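Local atomic coordinates of nitroalkane oxidase (Podospora anserina, PDB entry 3MKH), a protein that oxidises nitroalkanes to aldehydes or ketones with FAD, consuming oxygen and releasing nitrite and hydrogen peroxide. Residues 142-145 and 150-153; 194-197 and 201-204. All blocks are in the same frame, centred on the assembly; numbering follows the deposited sequence.

Overall arrangement
Both interactions lie in the beta-sheet domain of the acyl-CoA dehydrogenase fold, on the same side of the chain's centre. Interaction 1 joins two pieces of the loop between strands 130-133 and 154-158. Interaction 2 joins two pieces of a later loop, between strands 184-191 and 206-212. Their centres are 11 Å apart and they touch directly. Pro202 CG packs 3.6 Å from Leu144 O, and Leu144 CD2 lies 4.1 Å from Glu203 OE1. Interaction 1 holds Asn142 of the FAD site. Interaction 2 is further out: the side chain of Pro202 is about 9 Å from that of Asn142 and about 13 Å from FAD.

Interaction 1 of 2, residues 142-145 and 150-153; sequences NALE and GFQT. With FAD (flavin-adenine dinucleotide), chain E.
This contact belongs to the FAD-binding loop, where Ala143 packs on Phe151 one residue after Asn142 of the cofactor site. The Asn142 side-chain amide lies beside the adenine of FAD, near N6A and N7A. Ala143 CB sits over the centre of one face of the Phe151 ring, 3.7 Å from the ring centroid and 11° off the normal, a CH-pi contact. Phe151 has CG anti to its carbonyl carbon (chi1 -78°), which brings the ring back beneath the methyl. Leu144 CD1 approaches the same ring obliquely, 4.4 Å from Phe151 CE2. The ring also meets Phe134, another FAD-site residue, edge-to-face.

Residues 142-145 form a type I beta turn, with Glu145 N bonded to Asn142 O at 3.2 Å. No direct hydrogen bond joins the two segments. One water donates to Asn142 O and accepts from Gly150 N; a second does the same for Ala143 O and Phe151 N. Gly150 CA also makes a CA-H...O contact of 3.4 Å with Ala143 O. The Glu145 side chain forms a salt bridge with Arg310 of the second subunit. The chemistry is thus apolar packing of Ala143 on Phe151 beside two water bridges, which satisfy backbone groups that do not meet directly.

Interaction 2 of 2, residues 194-197 and 201-204; sequences TPLE and DPEN
Leu196 reaches across to the start of a short 3-10 helix and rests on Asp201 and Pro202. Its CG is anti to the backbone N (chi1 -176°), and chi2 turns CD1 to the backbone of the other segment and CD2 to the proline ring. Leu196 CD1 is 4.0 Å from Asp201 O. The same methyl, Leu196 CD1, is 4.1 Å from Pro202 CA. Leu196 CD2 lies 4.4 Å from Pro202 CG. The contact is loose and apolar. No hydrogen bond crosses between the segments, and the backbones stay apart, with 7.1 Å between Leu196 CA and Pro202 CA.

The Asp201 side chain starts away from residues 194-197. Its chi1 of -173° places the carboxylate beside its own carbonyl carbon, toward the N-H of Glu203. Asp201 OD1 accepts from Glu203 N at 2.9 Å. The N-H...O angle is 157°, and the donor comes from above the carboxylate plane. Asp201 O takes Asn204 N at 2.9 Å. The side chain and carbonyl of one residue therefore bind two successive backbone N-H groups. Pro202 also touches Lys146, and Leu196 touches Lys205.

The contact is surface packing within the loop between strands 184-191 and 206-212. On its second segment, Asp201 makes an Asx turn with Glu203 N at the start of the 3-10 segment, which begins at Pro202.

Interaction 1 of 2, residues 142-145 and 150-153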
loop_
_atom_site.group_PDB
_atom_site.type_symbol
_atom_site.label_atom_id
_atom_site.label_comp_id
_atom_site.label_asym_id
_atom_site.label_seq_id
_atom_site.Cartn_x
_atom_site.Cartn_y
_atom_site.Cartn_z
ATOM N N ASN A 142 -14.792 4.221 -23.393
ATOM C CA ASN A 142 -15.963 5.081 -23.491
ATOM C C ASN A 142 -16.762 4.848 -24.774
ATOM O O ASN A 142 -17.482 5.731 -25.237
ATOM C CB ASN A 142 -15.528 6.541 -23.384
ATOM C CG ASN A 142 -14.636 6.782 -22.172
ATOM O OD1 ASN A 142 -13.444 7.074 -22.303
ATOM N ND2 ASN A 142 -15.206 6.623 -20.987
ATOM N N ALA A 143 -16.635 3.652 -25.343
ATOM C CA ALA A 143 -17.310 3.343 -26.593
ATOM C C ALA A 143 -18.832 3.451 -26.459
ATOM O O ALA A 143 -19.511 3.749 -27.437
ATOM C CB ALA A 143 -16.927 1.965 -27.085
ATOM N N LEU A 144 -19.344 3.210 -25.251
ATOM C CA LEU A 144 -20.790 3.186 -24.996
ATOM C C LEU A 144 -21.304 4.464 -24.336
ATOM O O LEU A 144 -22.494 4.580 -24.020
ATOM C CB LEU A 144 -21.139 2.005 -24.103
ATOM C CG LEU A 144 -21.367 0.644 -24.764
ATOM C CD1 LEU A 144 -20.242 0.288 -25.693
ATOM C CD2 LEU A 144 -21.538 -0.407 -23.686
ATOM N N GLU A 145 -20.410 5.421 -24.116
ATOM C CA GLU A 145 -20.760 6.626 -23.377
ATOM C C GLU A 145 -21.639 7.566 -24.187
ATOM O O GLU A 145 -21.321 7.904 -25.327
ATOM C CB GLU A 145 -19.502 7.360 -22.919
ATOM C CG GLU A 145 -19.773 8.528 -21.977
ATOM C CD GLU A 145 -18.495 9.210 -21.502
ATOM O OE1 GLU A 145 -17.559 9.357 -22.320
ATOM O OE2 GLU A 145 -18.425 9.600 -20.314
ATOM N N GLY A 150 -18.298 7.156 -29.908
ATOM C CA GLY A 150 -18.611 5.745 -30.103
ATOM C C GLY A 150 -17.478 5.049 -30.843
ATOM O O GLY A 150 -16.479 5.686 -31.172
ATOM N N PHE A 151 -17.624 3.749 -31.095
ATOM C CA PHE A 151 -16.637 2.987 -31.868
ATOM C C PHE A 151 -16.280 3.689 -33.175
ATOM O O PHE A 151 -17.146 4.217 -33.856
ATOM C CB PHE A 151 -17.178 1.596 -32.214
ATOM C CG PHE A 151 -17.129 0.617 -31.078
ATOM C CD1 PHE A 151 -15.910 0.147 -30.598
ATOM C CD2 PHE A 151 -18.305 0.143 -30.507
ATOM C CE1 PHE A 151 -15.875 -0.765 -29.553
ATOM C CE2 PHE A 151 -18.283 -0.763 -29.487
ATOM C CZ PHE A 151 -17.062 -1.221 -28.998
ATOM N N GLN A 152 -15.005 3.679 -33.535
ATOM C CA GLN A 152 -14.596 4.243 -34.806
ATOM C C GLN A 152 -14.910 3.256 -35.914
ATOM O O GLN A 152 -15.097 3.644 -37.060
ATOM C CB GLN A 152 -13.102 4.583 -34.801
ATOM C CG GLN A 152 -12.600 5.297 -36.077
ATOM C CD GLN A 152 -12.121 4.345 -37.187
ATOM O OE1 GLN A 152 -11.695 3.221 -36.921
ATOM N NE2 GLN A 152 -12.173 4.814 -38.438
ATOM N N THR A 153 -14.956 1.971 -35.579
ATOM C CA THR A 153 -15.241 0.950 -36.575
ATOM C C THR A 153 -16.759 0.856 -36.779
ATOM O O THR A 153 -17.523 0.681 -35.826
ATOM C CB THR A 153 -14.656 -0.432 -36.179
ATOM O OG1 THR A 153 -13.225 -0.337 -36.072
ATOM C CG2 THR A 153 -15.007 -1.490 -37.221
HETATM P PA FAD E . -8.679 2.847 -22.865
HETATM O O1A FAD E . -9.876 3.327 -23.552
HETATM O O2A FAD E . -7.422 2.748 -23.607
HETATM O O5B FAD E . -8.446 3.764 -21.566
HETATM C C5B FAD E . -7.132 4.118 -21.142
HETATM C C4B FAD E . -7.102 4.727 -19.728
HETATM O O4B FAD E . -7.839 5.958 -19.733
HETATM C C3B FAD E . -7.808 3.832 -18.713
HETATM O O3B FAD E . -6.871 2.922 -18.134
HETATM C C2B FAD E . -8.268 4.828 -17.665
HETATM O O2B FAD E . -7.221 5.076 -16.732
HETATM C C1B FAD E . -8.552 6.091 -18.477
HETATM N N9A FAD E . -10.018 6.172 -18.728
HETATM C C8A FAD E . -10.614 6.153 -19.917
HETATM N N7A FAD E . -11.929 6.236 -19.763
HETATM C C5A FAD E . -12.177 6.310 -18.461
HETATM C C6A FAD E . -13.338 6.418 -17.708
HETATM N N6A FAD E . -14.525 6.461 -18.300
HETATM N N1A FAD E . -13.243 6.479 -16.376
HETATM C C2A FAD E . -12.065 6.437 -15.780
HETATM N N3A FAD E . -10.940 6.337 -16.467
HETATM C C4A FAD E . -10.963 6.270 -17.802
HETATM N N1 FAD E . -8.124 -6.124 -27.347
HETATM C C2 FAD E . -9.049 -6.851 -28.084
HETATM O O2 FAD E . -10.005 -6.278 -28.587
HETATM N N3 FAD E . -8.892 -8.225 -28.244
HETATM C C4 FAD E . -7.803 -8.882 -27.676
HETATM O O4 FAD E . -7.672 -10.094 -27.828
HETATM C C4X FAD E . -6.878 -8.154 -26.940
HETATM N N5 FAD E . -5.777 -8.781 -26.351
HETATM C C5X FAD E . -4.697 -8.002 -25.922
HETATM C C6 FAD E . -3.462 -8.581 -25.649
HETATM C C7 FAD E . -2.398 -7.791 -25.230
HETATM C C7M FAD E . -1.037 -8.413 -24.932
HETATM C C8 FAD E . -2.574 -6.421 -25.082
HETATM C C8M FAD E . -1.411 -5.541 -24.622
HETATM C C9 FAD E . -3.808 -5.849 -25.347
HETATM C C9A FAD E . -4.869 -6.635 -25.769
HETATM N N10 FAD E . -6.109 -6.059 -26.042
HETATM C C10 FAD E . -7.041 -6.781 -26.778
HETATM C "C1'" FAD E . -6.449 -4.704 -25.547
HETATM C "C2'" FAD E . -7.013 -4.766 -24.127
HETATM O "O2'" FAD E . -8.233 -5.500 -24.120
HETATM C "C3'" FAD E . -7.235 -3.376 -23.508
HETATM O "O3'" FAD E . -7.548 -3.546 -22.133
HETATM C "C4'" FAD E . -8.373 -2.580 -24.164
HETATM O "O4'" FAD E . -7.919 -1.968 -25.363
HETATM C "C5'" FAD E . -8.878 -1.489 -23.212
HETATM O "O5'" FAD E . -7.808 -0.653 -22.766
HETATM P P FAD E . -8.018 0.368 -21.560
HETATM O O1P FAD E . -8.729 -0.334 -20.485
HETATM O O2P FAD E . -6.740 1.012 -21.257
HETATM O O3P FAD E . -9.049 1.423 -22.215
HETATM O O HOH W 1 -16.569 6.746 -27.756
HETATM O O HOH W 2 -20.210 2.796 -30.114
#

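Interaction 2 of 2, residues 194-197 and 201-204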
loop_
_atom_site.group_PDB
_atom_site.type_symbol
_atom_site.label_atom_id
_atom_site.label_comp_id
_atom_site.label_asym_id
_atom_site.label_seq_id
_atom_site.Cartn_x
_atom_site.Cartn_y
_atom_site.Cartn_z
ATOM N N THR A 194 -28.298 3.644 -40.124
ATOM C CA THR A 194 -29.088 4.800 -39.744
ATOM C C THR A 194 -28.368 5.481 -38.590
ATOM O O THR A 194 -27.724 4.818 -37.778
ATOM C CB THR A 194 -30.502 4.398 -39.281
ATOM O OG1 THR A 194 -30.406 3.566 -38.117
ATOM C CG2 THR A 194 -31.234 3.641 -40.380
ATOM N N PRO A 195 -28.479 6.807 -38.508
ATOM C CA PRO A 195 -27.761 7.543 -37.469
ATOM C C PRO A 195 -28.341 7.285 -36.088
ATOM O O PRO A 195 -29.506 6.898 -35.959
ATOM C CB PRO A 195 -27.984 9.010 -37.859
ATOM C CG PRO A 195 -28.503 8.977 -39.271
ATOM C CD PRO A 195 -29.249 7.698 -39.388
ATOM N N LEU A 196 -27.518 7.488 -35.068
ATOM C CA LEU A 196 -27.974 7.471 -33.687
ATOM C C LEU A 196 -28.981 8.605 -33.499
ATOM O O LEU A 196 -28.750 9.725 -33.939
ATOM C CB LEU A 196 -26.772 7.669 -32.754
ATOM C CG LEU A 196 -26.925 7.609 -31.235
ATOM C CD1 LEU A 196 -27.412 6.242 -30.782
ATOM C CD2 LEU A 196 -25.595 7.942 -30.581
ATOM N N GLU A 197 -30.100 8.318 -32.851
ATOM C CA GLU A 197 -31.094 9.350 -32.594
ATOM C C GLU A 197 -30.674 10.232 -31.424
ATOM O O GLU A 197 -29.836 9.843 -30.610
ATOM C CB GLU A 197 -32.459 8.720 -32.325
ATOM C CG GLU A 197 -32.936 7.831 -33.462
ATOM C CD GLU A 197 -34.276 7.185 -33.184
ATOM O OE1 GLU A 197 -35.025 7.714 -32.330
ATOM O OE2 GLU A 197 -34.578 6.151 -33.821
ATOM N N ASP A 201 -29.329 5.666 -26.493
ATOM C CA ASP A 201 -28.231 4.898 -25.907
ATOM C C ASP A 201 -27.354 4.298 -27.016
ATOM O O ASP A 201 -27.832 3.513 -27.821
ATOM C CB ASP A 201 -28.810 3.775 -25.033
ATOM C CG ASP A 201 -27.746 3.012 -24.246
ATOM O OD1 ASP A 201 -26.539 3.067 -24.600
ATOM O OD2 ASP A 201 -28.131 2.339 -23.263
ATOM N N PRO A 202 -26.063 4.671 -27.061
ATOM C CA PRO A 202 -25.145 4.143 -28.085
ATOM C C PRO A 202 -25.098 2.610 -28.116
ATOM O O PRO A 202 -24.774 2.002 -29.145
ATOM C CB PRO A 202 -23.780 4.699 -27.649
ATOM C CG PRO A 202 -24.101 5.933 -26.906
ATOM C CD PRO A 202 -25.429 5.703 -26.224
ATOM N N GLU A 203 -25.398 1.994 -26.983
ATOM C CA GLU A 203 -25.433 0.542 -26.889
ATOM C C GLU A 203 -26.371 -0.083 -27.925
ATOM O O GLU A 203 -26.134 -1.203 -28.387
ATOM C CB GLU A 203 -25.811 0.096 -25.472
ATOM C CG GLU A 203 -25.862 -1.417 -25.330
ATOM C CD GLU A 203 -25.781 -1.886 -23.889
ATOM O OE1 GLU A 203 -25.525 -1.051 -22.991
ATOM O OE2 GLU A 203 -25.974 -3.100 -23.661
ATOM N N ASN A 204 -27.422 0.650 -28.298
ATOM C CA ASN A 204 -28.416 0.173 -29.268
ATOM C C ASN A 204 -27.869 -0.081 -30.680
ATOM O O ASN A 204 -28.518 -0.756 -31.481
ATOM C CB ASN A 204 -29.573 1.176 -29.386
ATOM C CG ASN A 204 -30.410 1.292 -28.104
ATOM O OD1 ASN A 204 -30.243 0.528 -27.151
ATOM N ND2 ASN A 204 -31.328 2.256 -28.094
#